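Serine--tRNA ligase (Pyrococcus horikoshii, PDB 2DQ0) attaches serine to tRNA(Ser), and probably also to tRNA(Sec), in an ATP-dependent reaction, working as a homodimer. Local coordinates at residues K15-K20 and N108-S113; D37-T42 and E93-K98. One frame throughout, in Å; residues are numbered along the deposited sequence.

How the contacts relate
From the N terminus the chain passes through helix 11-21, turns into helix 28-65, the outgoing arm of the coiled coil, and comes back along helix 72-103 before entering the loop toward strand 124-129. Contact 2, between 37-42 and 93-98, closes the inner loop and zips the two long helices together. Contact 1, between 15-20 and 108-113, closes an outer loop that contains the whole of it, fastening helix 11-21 to the segment that follows the returning arm. Their centres are 25 Å apart and their nearest atoms about 13 Å, so they do not touch: contact 2 lies on the shaft of the arm, contact 1 at its base, where the chain passes on toward the catalytic domain.

Contact 1: K15-K20 and N108-S113; sequences KNDLIK and NITHPS
D17 and T110 join helix 11-21 to the loop after the coiled coil, at the base of the N-terminal arm of this class II synthetase, where the tRNA-binding extension meets the catalytic domain. T110 grips the D17 carboxylate twice. Its backbone N donates to D17 OD1 over 2.8 Å, almost straight at 174°, meeting that oxygen from the syn side but 31° out of the carboxylate plane. Its hydroxyl OG1 donates to the syn lone pair of D17 OD2 at 2.7 Å. With chi1 of 72°, T110 OG1 sits between its own N and carbonyl carbon, on the same side as the N-H, and one residue can occupy both oxygens and restrain the carboxylate's rotation. T110 CG2 lies beside the N and also faces D17 OD1. Next to this clamp, I109 CG2 approaches D17 OD1 to 3.9 Å, while the I109 side chain rests on L13 and V14 one turn back along the helix. R21, one turn on from D17, reaches both sides: its NH1 is bonded to N108 O, and its NE makes a long, weak ion pair with D17 OD1, which would be expected to favour the charged carboxylate. Farther along, K20 O accepts from T345 OG1, S113 OG is bonded to K354 NZ, and H111 meets W317 edge-to-face, so that both segments are tied to the catalytic body. Within the loop, S113 N turns back on the H111 imidazole and donates to ND1 at 2.7 Å, close to the ring plane.

Contact 2: D37-T42 and E93-K98; sequences DTEWRT and EELKKK
K96 descends obliquely toward the NE1 edge of the W40 indole in the antiparallel two-helix coiled coil, the long tRNA-binding arm of seryl-tRNA synthetases. Here the outgoing helix 28-65 meets the returning helix 72-103: the axes of segments 37-42 and 93-98 come within 9.5 Å, their directions 157° apart, nearly antiparallel. From K96 CB the chain leaves with CG anti to the carbonyl carbon (chi1 -71°) and stays extended to its end, so that CG and CD lie above the ring plane and CE comes down near it. K96 CG comes first, 3.5 Å from W40 NE1 and a little farther from CD1. K96 CD follows, 3.8 Å from the same W40 NE1. K96 CE makes the nearest approach, at 3.0 Å from W40 NE1, near the ring plane at the edge and also next to CE2 and CZ2. The ammonium K96 NZ has passed beyond, 4.1 Å from W40 NE1, so the lysine meets the indole mainly through its methylenes rather than its charge. One residue earlier, L95 points toward helix 28-65, and its CD2 touches E39 CG and the backbone N of W40. The E39 side chain runs across the leucine at about a right angle; K43, further along helix 28-65, borders the leucine too. W40 also leans on R8 of helix 4-9, and D37, one turn before it, touches I4 of that same short helix. On the outer surface K98 NZ forms a salt bridge with E94 OE1, met nearly end-on at 2.8 Å, while E39 OE1 stays 6.4 Å from K98 NZ.

Contact 1: K15-K20 and N108-S113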
# COMPACT_ATOMS: atom_id res chain seq x y z
N LYS A 15 -13.91 36.76 -2.72
CA LYS A 15 -14.55 36.83 -1.41
C LYS A 15 -15.94 36.20 -1.47
O LYS A 15 -16.33 35.45 -0.58
CB LYS A 15 -14.70 38.27 -0.94
CG LYS A 15 -13.40 38.97 -0.63
CD LYS A 15 -13.65 40.33 -0.03
CE LYS A 15 -12.34 41.02 0.29
NZ LYS A 15 -12.53 42.17 1.20
N ASN A 16 -16.69 36.53 -2.51
CA ASN A 16 -18.04 35.99 -2.64
C ASN A 16 -18.04 34.48 -2.85
O ASN A 16 -18.97 33.79 -2.42
CB ASN A 16 -18.81 36.67 -3.78
CG ASN A 16 -19.12 38.14 -3.49
OD1 ASN A 16 -19.27 38.54 -2.33
ND2 ASN A 16 -19.25 38.94 -4.54
N ASP A 17 -17.00 33.96 -3.51
CA ASP A 17 -16.95 32.53 -3.75
C ASP A 17 -16.68 31.85 -2.41
O ASP A 17 -17.28 30.82 -2.08
CB ASP A 17 -15.87 32.19 -4.77
CG ASP A 17 -16.23 30.97 -5.63
OD1 ASP A 17 -15.50 29.97 -5.59
OD2 ASP A 17 -17.25 31.02 -6.35
N LEU A 18 -15.77 32.45 -1.64
CA LEU A 18 -15.42 31.95 -0.32
C LEU A 18 -16.68 31.84 0.51
O LEU A 18 -16.83 30.92 1.31
CB LEU A 18 -14.46 32.93 0.35
CG LEU A 18 -13.00 32.50 0.52
CD1 LEU A 18 -12.52 31.69 -0.66
CD2 LEU A 18 -12.16 33.75 0.73
N ILE A 19 -17.61 32.78 0.32
CA ILE A 19 -18.86 32.75 1.06
C ILE A 19 -19.79 31.69 0.49
O ILE A 19 -20.51 31.03 1.24
CB ILE A 19 -19.53 34.14 1.07
CG1 ILE A 19 -18.69 35.10 1.93
CG2 ILE A 19 -20.93 34.06 1.67
CD1 ILE A 19 -19.10 36.53 1.82
N LYS A 20 -19.78 31.50 -0.83
CA LYS A 20 -20.62 30.46 -1.41
C LYS A 20 -20.09 29.11 -0.94
O LYS A 20 -20.82 28.11 -0.94
CB LYS A 20 -20.55 30.50 -2.94
CG LYS A 20 -21.24 31.65 -3.62
CD LYS A 20 -21.05 31.52 -5.14
CE LYS A 20 -21.48 32.78 -5.88
NZ LYS A 20 -20.94 32.83 -7.27
N ASN A 108 -10.02 26.51 -4.86
CA ASN A 108 -10.20 26.89 -6.25
C ASN A 108 -11.51 27.65 -6.38
O ASN A 108 -12.47 27.39 -5.65
CB ASN A 108 -10.23 25.66 -7.15
CG ASN A 108 -9.84 25.99 -8.59
OD1 ASN A 108 -9.71 25.11 -9.44
ND2 ASN A 108 -9.63 27.28 -8.86
N ILE A 109 -11.54 28.61 -7.30
CA ILE A 109 -12.73 29.39 -7.55
C ILE A 109 -13.68 28.46 -8.27
O ILE A 109 -13.29 27.76 -9.21
CB ILE A 109 -12.42 30.60 -8.45
CG1 ILE A 109 -11.35 31.47 -7.80
CG2 ILE A 109 -13.69 31.42 -8.67
CD1 ILE A 109 -11.74 32.00 -6.45
N THR A 110 -14.94 28.44 -7.82
CA THR A 110 -15.95 27.58 -8.41
C THR A 110 -16.41 28.12 -9.75
O THR A 110 -16.37 29.33 -10.00
CB THR A 110 -17.21 27.46 -7.52
OG1 THR A 110 -17.94 28.70 -7.54
CG2 THR A 110 -16.83 27.13 -6.07
N HIS A 111 -16.86 27.20 -10.60
CA HIS A 111 -17.37 27.54 -11.91
C HIS A 111 -18.80 28.08 -11.75
O HIS A 111 -19.52 27.75 -10.79
CB HIS A 111 -17.38 26.30 -12.80
CG HIS A 111 -17.79 26.58 -14.21
ND1 HIS A 111 -19.10 26.79 -14.57
CD2 HIS A 111 -17.06 26.69 -15.34
CE1 HIS A 111 -19.16 27.01 -15.87
NE2 HIS A 111 -17.94 26.96 -16.36
N PRO A 112 -19.22 28.94 -12.69
CA PRO A 112 -20.57 29.51 -12.62
C PRO A 112 -21.67 28.45 -12.60
O PRO A 112 -22.74 28.68 -12.04
CB PRO A 112 -20.62 30.38 -13.86
CG PRO A 112 -19.21 30.89 -13.92
CD PRO A 112 -18.42 29.62 -13.72
N SER A 113 -21.40 27.29 -13.20
CA SER A 113 -22.40 26.23 -13.27
C SER A 113 -22.62 25.45 -11.98
O SER A 113 -23.60 24.69 -11.88
CB SER A 113 -22.07 25.25 -14.41
OG SER A 113 -20.82 24.61 -14.23

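Contact 2: D37-T42 and E93-K98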
# COMPACT_ATOMS: atom_id res chain seq x y z
N ASP A 37 0.73 42.25 -0.77
CA ASP A 37 1.17 42.36 -2.15
C ASP A 37 1.58 43.80 -2.40
O ASP A 37 2.59 44.07 -3.04
CB ASP A 37 0.03 41.98 -3.10
CG ASP A 37 0.48 41.85 -4.56
OD1 ASP A 37 1.38 41.03 -4.83
OD2 ASP A 37 -0.07 42.55 -5.43
N THR A 38 0.79 44.73 -1.88
CA THR A 38 1.08 46.13 -2.05
C THR A 38 2.41 46.48 -1.38
O THR A 38 3.26 47.13 -1.99
CB THR A 38 -0.07 46.98 -1.50
OG1 THR A 38 -1.07 47.09 -2.52
CG2 THR A 38 0.39 48.38 -1.10
N GLU A 39 2.59 46.03 -0.15
CA GLU A 39 3.84 46.30 0.54
C GLU A 39 5.01 45.70 -0.27
O GLU A 39 6.07 46.32 -0.44
CB GLU A 39 3.76 45.68 1.94
CG GLU A 39 4.98 45.93 2.80
CD GLU A 39 4.68 45.68 4.27
OE1 GLU A 39 5.64 45.74 5.08
OE2 GLU A 39 3.50 45.42 4.60
N TRP A 40 4.77 44.50 -0.79
CA TRP A 40 5.74 43.75 -1.60
C TRP A 40 6.22 44.59 -2.78
O TRP A 40 7.42 44.79 -2.96
CB TRP A 40 5.08 42.45 -2.10
CG TRP A 40 5.88 41.65 -3.11
CD1 TRP A 40 7.11 41.10 -2.93
CD2 TRP A 40 5.50 41.32 -4.46
NE1 TRP A 40 7.52 40.44 -4.06
CE2 TRP A 40 6.55 40.57 -5.02
CE3 TRP A 40 4.37 41.59 -5.24
CZ2 TRP A 40 6.51 40.08 -6.33
CZ3 TRP A 40 4.33 41.10 -6.55
CH2 TRP A 40 5.39 40.36 -7.08
N ARG A 41 5.29 45.09 -3.59
CA ARG A 41 5.66 45.89 -4.75
C ARG A 41 6.26 47.25 -4.38
O ARG A 41 7.06 47.81 -5.14
CB ARG A 41 4.47 46.05 -5.70
CG ARG A 41 3.11 46.18 -5.03
CD ARG A 41 1.95 46.12 -6.03
NE ARG A 41 2.05 44.95 -6.91
CZ ARG A 41 2.76 44.91 -8.04
NH1 ARG A 41 3.43 45.99 -8.43
NH2 ARG A 41 2.81 43.79 -8.76
N THR A 42 5.88 47.78 -3.23
CA THR A 42 6.42 49.07 -2.83
C THR A 42 7.90 48.91 -2.52
O THR A 42 8.73 49.70 -2.99
CB THR A 42 5.68 49.63 -1.59
OG1 THR A 42 4.36 50.03 -1.96
CG2 THR A 42 6.43 50.84 -1.01
N GLU A 93 11.34 38.85 0.56
CA GLU A 93 11.20 37.40 0.58
C GLU A 93 10.13 37.03 1.59
O GLU A 93 9.15 36.37 1.25
CB GLU A 93 12.50 36.72 0.99
CG GLU A 93 13.49 36.48 -0.11
CD GLU A 93 14.66 35.67 0.41
OE1 GLU A 93 14.41 34.55 0.92
OE2 GLU A 93 15.82 36.14 0.31
N GLU A 94 10.33 37.46 2.84
CA GLU A 94 9.40 37.16 3.91
C GLU A 94 7.98 37.50 3.49
O GLU A 94 7.04 36.77 3.80
CB GLU A 94 9.77 37.91 5.20
CG GLU A 94 9.74 39.43 5.08
CD GLU A 94 9.61 40.15 6.42
OE1 GLU A 94 8.56 39.99 7.09
OE2 GLU A 94 10.55 40.89 6.81
N LEU A 95 7.82 38.61 2.77
CA LEU A 95 6.51 39.03 2.30
C LEU A 95 5.92 38.01 1.32
O LEU A 95 4.74 37.65 1.44
CB LEU A 95 6.63 40.40 1.64
CG LEU A 95 6.02 41.63 2.34
CD1 LEU A 95 6.05 41.51 3.86
CD2 LEU A 95 6.78 42.84 1.86
N LYS A 96 6.72 37.54 0.36
CA LYS A 96 6.24 36.55 -0.60
C LYS A 96 5.84 35.28 0.15
O LYS A 96 4.89 34.58 -0.22
CB LYS A 96 7.33 36.20 -1.62
CG LYS A 96 7.65 37.30 -2.61
CD LYS A 96 8.82 36.91 -3.52
CE LYS A 96 9.15 38.02 -4.53
NZ LYS A 96 10.39 37.72 -5.30
N LYS A 97 6.57 34.99 1.21
CA LYS A 97 6.31 33.81 2.01
C LYS A 97 4.91 33.88 2.63
O LYS A 97 4.15 32.92 2.56
CB LYS A 97 7.41 33.70 3.08
CG LYS A 97 7.63 32.32 3.68
CD LYS A 97 9.09 32.17 4.12
CE LYS A 97 10.04 32.32 2.92
NZ LYS A 97 11.50 32.31 3.28
N LYS A 98 4.58 35.01 3.24
CA LYS A 98 3.28 35.18 3.88
C LYS A 98 2.17 35.19 2.84
O LYS A 98 1.07 34.67 3.08
CB LYS A 98 3.24 36.49 4.69
CG LYS A 98 4.30 36.60 5.78
CD LYS A 98 4.29 37.98 6.45
CE LYS A 98 5.59 38.28 7.21
NZ LYS A 98 5.79 39.76 7.45